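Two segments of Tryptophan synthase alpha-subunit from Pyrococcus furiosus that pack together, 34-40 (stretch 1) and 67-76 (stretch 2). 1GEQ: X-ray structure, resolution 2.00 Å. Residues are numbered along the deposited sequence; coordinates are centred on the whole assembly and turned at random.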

ATOM      1  N   ALA A  34       1.248  -8.158   5.466  1.00 19.38           N
ATOM      2  CA  ALA A  34       0.745  -6.821   5.726  1.00 18.22           C
ATOM      3  C   ALA A  34      -0.232  -6.492   4.601  1.00 19.06           C
ATOM      4  O   ALA A  34      -0.230  -7.154   3.568  1.00 20.22           O
ATOM      5  CB  ALA A  34       1.883  -5.804   5.748  1.00 21.53           C
ATOM      6  N   ILE A  35      -1.056  -5.473   4.813  1.00 19.25           N
ATOM      7  CA  ILE A  35      -2.049  -5.070   3.822  1.00 22.35           C
ATOM      8  C   ILE A  35      -2.049  -3.558   3.568  1.00 20.04           C
ATOM      9  O   ILE A  35      -1.995  -2.766   4.506  1.00 24.09           O
ATOM     10  CB  ILE A  35      -3.462  -5.490   4.291  1.00 24.97           C
ATOM     11  CG1 ILE A  35      -3.564  -7.016   4.295  1.00 26.51           C
ATOM     12  CG2 ILE A  35      -4.526  -4.873   3.393  1.00 25.46           C
ATOM     13  CD1 ILE A  35      -4.823  -7.549   4.958  1.00 29.86           C
ATOM     14  N   GLU A  36      -2.092  -3.171   2.297  1.00 19.42           N
ATOM     15  CA  GLU A  36      -2.150  -1.755   1.925  1.00 19.77           C
ATOM     16  C   GLU A  36      -3.576  -1.503   1.446  1.00 19.22           C
ATOM     17  O   GLU A  36      -4.039  -2.144   0.504  1.00 20.24           O
ATOM     18  CB  GLU A  36      -1.170  -1.428   0.786  1.00 20.42           C
ATOM     19  CG  GLU A  36       0.283  -1.220   1.227  1.00 24.99           C
ATOM     20  CD  GLU A  36       1.180  -0.773   0.085  1.00 29.12           C
ATOM     21  OE1 GLU A  36       2.382  -0.526   0.324  1.00 28.04           O
ATOM     22  OE2 GLU A  36       0.682  -0.662  -1.055  1.00 27.24           O
ATOM     23  N   LEU A  37      -4.270  -0.586   2.107  1.00 19.91           N
ATOM     24  CA  LEU A  37      -5.646  -0.259   1.744  1.00 21.03           C
ATOM     25  C   LEU A  37      -5.652   1.149   1.171  1.00 20.39           C
ATOM     26  O   LEU A  37      -5.339   2.117   1.875  1.00 19.95           O
ATOM     27  CB  LEU A  37      -6.551  -0.319   2.978  1.00 21.72           C
ATOM     28  CG  LEU A  37      -8.055  -0.096   2.759  1.00 26.50           C
ATOM     29  CD1 LEU A  37      -8.613  -1.189   1.863  1.00 26.83           C
ATOM     30  CD2 LEU A  37      -8.780  -0.094   4.105  1.00 27.29           C
ATOM     31  N   GLY A  38      -6.016   1.263  -0.102  1.00 21.57           N
ATOM     32  CA  GLY A  38      -6.016   2.567  -0.744  1.00 20.35           C
ATOM     33  C   GLY A  38      -7.322   3.334  -0.683  1.00 22.89           C
ATOM     34  O   GLY A  38      -8.402   2.782  -0.914  1.00 23.70           O
ATOM     35  N   ILE A  39      -7.208   4.612  -0.354  1.00 20.40           N
ATOM     36  CA  ILE A  39      -8.354   5.503  -0.273  1.00 23.28           C
ATOM     37  C   ILE A  39      -8.522   6.169  -1.640  1.00 23.38           C
ATOM     38  O   ILE A  39      -7.621   6.874  -2.110  1.00 19.09           O
ATOM     39  CB  ILE A  39      -8.132   6.597   0.786  1.00 24.89           C
ATOM     40  CG1 ILE A  39      -8.070   5.956   2.175  1.00 25.43           C
ATOM     41  CG2 ILE A  39      -9.253   7.638   0.714  1.00 29.06           C
ATOM     42  CD1 ILE A  39      -7.814   6.949   3.284  1.00 28.38           C
ATOM     43  N   PRO A  40      -9.681   5.955  -2.280  1.00 24.93           N
ATOM     44  CA  PRO A  40     -10.026   6.508  -3.597  1.00 26.28           C
ATOM     45  C   PRO A  40      -9.854   8.016  -3.668  1.00 26.42           C
ATOM     46  O   PRO A  40     -10.189   8.736  -2.729  1.00 27.70           O
ATOM     47  CB  PRO A  40     -11.490   6.097  -3.773  1.00 26.67           C
ATOM     48  CG  PRO A  40     -11.597   4.843  -2.974  1.00 26.77           C
ATOM     49  CD  PRO A  40     -10.793   5.152  -1.741  1.00 23.77           C
TER
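Stretch 2 (67-76) EAFWIVKEFR

Stretch 2 is helical, continuing a helix that begins earlier in the chain. Phi stays between -57° and -68°, and psi between -39° and -50° for most residues, with psi relaxing to between -20° and -30° at Glu67, Phe69 and Arg76. The i to i+4 hydrogen bonds run without a break from Ile71 N to Glu67 O (3.0 Å) to Arg76 N to Val72 O (2.8 Å). Residues 35-38 of stretch 1 are extended, from -132/135 at Ile35 to -92/134 at Gly38. The helix runs nearly antiparallel to this strand: the N-to-C directions make an angle of 155°, and the axes approach to 10.3 Å, a spacing that leaves room for a layer of side chains between them. The register follows from the direction, with the N-terminal part of stretch 2 beside Ile39 (its CA lies 6.9 Å from Ala68 CA) and Phe75 beside Ile35.

Strand alternation selects the residues that meet the helix. Ile35 and Leu37 point their CA-to-CB bonds toward it, whereas Glu36, between them, is out of reach. On the helix, Ala68, Ile71 and Phe75 point toward the strand; their spacing of three and four residues keeps them on one side of the helix.

Leu37 has the largest covered area, 70 Å². With chi1 at -176° (t) and chi2 at 63° (p), it carries CD2 to the helix: CD2 lies 3.8 Å from Val72 CG2, 4.1 Å from Ile71 CG2 and 4.2 Å from Ala68 O. One methyl thus meets residues from successive turns. Val72 points sideways, but its t rotamer (chi1 173°) places CG2 within reach. Ile71, in the m,t conformation (-69°, 175°), offers CG2 to Leu37, while its CD1 extends along the other branch.

At the far end, Ile35 is also m,t (-67°, 170°). This extended chain places CD1 3.8 Å from Phe75 CZ. Phe75 itself is t (chi1 -180°), with chi2 at 73°, and its ring reaches the strand through its tip; the approach of the methyl to the ring is oblique.

Ile39 shares the m,t pattern (-66°, 178°). Its CB points sideways, yet the end of the side chain comes nearer, and CG1 rests 4.3 Å from Ala68 CB. The short side chain of Ala68 accompanies the close backbone approach here.

No hydrogen bond links the stretches. The contact is apolar and modest, burying 247 Å² in total, and Glu67, Trp70, Lys73, Glu74 and Arg76 take no part in it.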

ATOM      1  N   GLU A  67     -15.880   5.410   5.253  1.00 42.61           N
ATOM      2  CA  GLU A  67     -16.127   3.989   5.037  1.00 40.05           C
ATOM      3  C   GLU A  67     -14.819   3.215   5.094  1.00 38.54           C
ATOM      4  O   GLU A  67     -14.808   2.017   5.374  1.00 39.64           O
ATOM      5  CB  GLU A  67     -16.831   3.765   3.696  1.00 41.29           C
ATOM      6  CG  GLU A  67     -18.314   4.094   3.750  1.00 44.09           C
ATOM      7  CD  GLU A  67     -18.975   4.058   2.389  1.00 46.92           C
ATOM      8  OE1 GLU A  67     -20.181   4.362   2.313  1.00 48.43           O
ATOM      9  OE2 GLU A  67     -18.289   3.730   1.395  1.00 50.52           O
ATOM     10  N   ALA A  68     -13.714   3.902   4.832  1.00 36.64           N
ATOM     11  CA  ALA A  68     -12.407   3.264   4.881  1.00 35.08           C
ATOM     12  C   ALA A  68     -12.162   2.829   6.316  1.00 32.92           C
ATOM     13  O   ALA A  68     -11.685   1.727   6.573  1.00 32.64           O
ATOM     14  CB  ALA A  68     -11.329   4.249   4.433  1.00 33.18           C
ATOM     15  N   PHE A  69     -12.500   3.706   7.257  1.00 33.57           N
ATOM     16  CA  PHE A  69     -12.311   3.407   8.666  1.00 34.83           C
ATOM     17  C   PHE A  69     -13.229   2.278   9.117  1.00 35.05           C
ATOM     18  O   PHE A  69     -12.900   1.539  10.039  1.00 36.26           O
ATOM     19  CB  PHE A  69     -12.551   4.660   9.519  1.00 34.41           C
ATOM     20  CG  PHE A  69     -11.601   5.792   9.221  1.00 39.29           C
ATOM     21  CD1 PHE A  69     -10.224   5.571   9.176  1.00 38.16           C
ATOM     22  CD2 PHE A  69     -12.079   7.085   9.004  1.00 39.36           C
ATOM     23  CE1 PHE A  69      -9.336   6.622   8.920  1.00 40.98           C
ATOM     24  CE2 PHE A  69     -11.202   8.139   8.748  1.00 40.95           C
ATOM     25  CZ  PHE A  69      -9.826   7.908   8.706  1.00 41.21           C
ATOM     26  N   TRP A  70     -14.377   2.143   8.461  1.00 36.87           N
ATOM     27  CA  TRP A  70     -15.334   1.089   8.788  1.00 35.64           C
ATOM     28  C   TRP A  70     -14.733  -0.259   8.407  1.00 34.35           C
ATOM     29  O   TRP A  70     -14.811  -1.224   9.161  1.00 34.42           O
ATOM     30  CB  TRP A  70     -16.637   1.300   8.009  1.00 37.12           C
ATOM     31  CG  TRP A  70     -17.631   0.177   8.169  1.00 38.30           C
ATOM     32  CD1 TRP A  70     -18.588   0.058   9.136  1.00 38.14           C
ATOM     33  CD2 TRP A  70     -17.740  -0.999   7.356  1.00 38.47           C
ATOM     34  NE1 TRP A  70     -19.286  -1.115   8.977  1.00 38.27           N
ATOM     35  CE2 TRP A  70     -18.781  -1.786   7.887  1.00 39.50           C
ATOM     36  CE3 TRP A  70     -17.048  -1.463   6.225  1.00 38.68           C
ATOM     37  CZ2 TRP A  70     -19.160  -3.014   7.332  1.00 39.76           C
ATOM     38  CZ3 TRP A  70     -17.420  -2.685   5.671  1.00 39.13           C
ATOM     39  CH2 TRP A  70     -18.463  -3.447   6.227  1.00 41.10           C
ATOM     40  N   ILE A  71     -14.145  -0.309   7.215  1.00 32.68           N
ATOM     41  CA  ILE A  71     -13.520  -1.525   6.707  1.00 32.41           C
ATOM     42  C   ILE A  71     -12.455  -2.037   7.668  1.00 31.25           C
ATOM     43  O   ILE A  71     -12.453  -3.211   8.036  1.00 31.97           O
ATOM     44  CB  ILE A  71     -12.881  -1.270   5.319  1.00 32.19           C
ATOM     45  CG1 ILE A  71     -13.985  -1.037   4.281  1.00 34.03           C
ATOM     46  CG2 ILE A  71     -12.007  -2.445   4.916  1.00 31.81           C
ATOM     47  CD1 ILE A  71     -13.472  -0.662   2.899  1.00 32.66           C
ATOM     48  N   VAL A  72     -11.555  -1.147   8.074  1.00 32.60           N
ATOM     49  CA  VAL A  72     -10.482  -1.506   8.991  1.00 34.21           C
ATOM     50  C   VAL A  72     -11.028  -1.934  10.348  1.00 36.58           C
ATOM     51  O   VAL A  72     -10.568  -2.917  10.930  1.00 34.09           O
ATOM     52  CB  VAL A  72      -9.506  -0.325   9.202  1.00 34.55           C
ATOM     53  CG1 VAL A  72      -8.491  -0.671  10.286  1.00 34.49           C
ATOM     54  CG2 VAL A  72      -8.794  -0.002   7.895  1.00 31.41           C
ATOM     55  N   LYS A  73     -12.006  -1.192  10.854  1.00 39.31           N
ATOM     56  CA  LYS A  73     -12.594  -1.515  12.144  1.00 43.02           C
ATOM     57  C   LYS A  73     -13.149  -2.935  12.112  1.00 41.39           C
ATOM     58  O   LYS A  73     -12.857  -3.744  12.990  1.00 41.20           O
ATOM     59  CB  LYS A  73     -13.713  -0.530  12.471  1.00 47.11           C
ATOM     60  CG  LYS A  73     -14.100  -0.514  13.931  1.00 53.87           C
ATOM     61  CD  LYS A  73     -15.469   0.113  14.130  1.00 59.87           C
ATOM     62  CE  LYS A  73     -16.564  -0.769  13.548  1.00 62.91           C
ATOM     63  NZ  LYS A  73     -17.346  -0.078  12.487  1.00 65.33           N
ATOM     64  N   GLU A  74     -13.946  -3.237  11.090  1.00 40.40           N
ATOM     65  CA  GLU A  74     -14.534  -4.564  10.948  1.00 38.42           C
ATOM     66  C   GLU A  74     -13.478  -5.640  10.780  1.00 36.89           C
ATOM     67  O   GLU A  74     -13.604  -6.738  11.323  1.00 36.32           O
ATOM     68  CB  GLU A  74     -15.489  -4.595   9.756  1.00 41.92           C
ATOM     69  CG  GLU A  74     -16.828  -3.975  10.069  1.00 44.32           C
ATOM     70  CD  GLU A  74     -17.575  -4.767  11.123  1.00 46.93           C
ATOM     71  OE1 GLU A  74     -18.175  -4.141  12.019  1.00 48.82           O
ATOM     72  OE2 GLU A  74     -17.556  -6.015  11.050  1.00 46.25           O
ATOM     73  N   PHE A  75     -12.438  -5.326  10.020  1.00 32.43           N
ATOM     74  CA  PHE A  75     -11.359  -6.269   9.793  1.00 31.35           C
ATOM     75  C   PHE A  75     -10.640  -6.563  11.108  1.00 31.94           C
ATOM     76  O   PHE A  75     -10.254  -7.701  11.375  1.00 28.16           O
ATOM     77  CB  PHE A  75     -10.371  -5.685   8.786  1.00 30.49           C
ATOM     78  CG  PHE A  75      -9.215  -6.591   8.480  1.00 26.90           C
ATOM     79  CD1 PHE A  75      -9.390  -7.733   7.707  1.00 28.73           C
ATOM     80  CD2 PHE A  75      -7.947  -6.296   8.960  1.00 27.96           C
ATOM     81  CE1 PHE A  75      -8.310  -8.573   7.421  1.00 25.65           C
ATOM     82  CE2 PHE A  75      -6.865  -7.125   8.681  1.00 26.30           C
ATOM     83  CZ  PHE A  75      -7.047  -8.262   7.909  1.00 25.23           C
ATOM     84  N   ARG A  76     -10.463  -5.524  11.920  1.00 33.61           N
ATOM     85  CA  ARG A  76      -9.786  -5.646  13.204  1.00 38.35           C
ATOM     86  C   ARG A  76     -10.483  -6.619  14.146  1.00 41.99           C
ATOM     87  O   ARG A  76      -9.867  -7.138  15.076  1.00 43.09           O
ATOM     88  CB  ARG A  76      -9.652  -4.268  13.860  1.00 37.09           C
ATOM     89  CG  ARG A  76      -8.467  -3.471  13.342  1.00 39.47           C
ATOM     90  CD  ARG A  76      -7.169  -4.149  13.762  1.00 39.17           C
ATOM     91  NE  ARG A  76      -5.994  -3.558  13.129  1.00 37.57           N
ATOM     92  CZ  ARG A  76      -5.183  -4.220  12.310  1.00 36.65           C
ATOM     93  NH1 ARG A  76      -5.423  -5.493  12.025  1.00 32.04           N
ATOM     94  NH2 ARG A  76      -4.131  -3.615  11.776  1.00 37.32           N
TER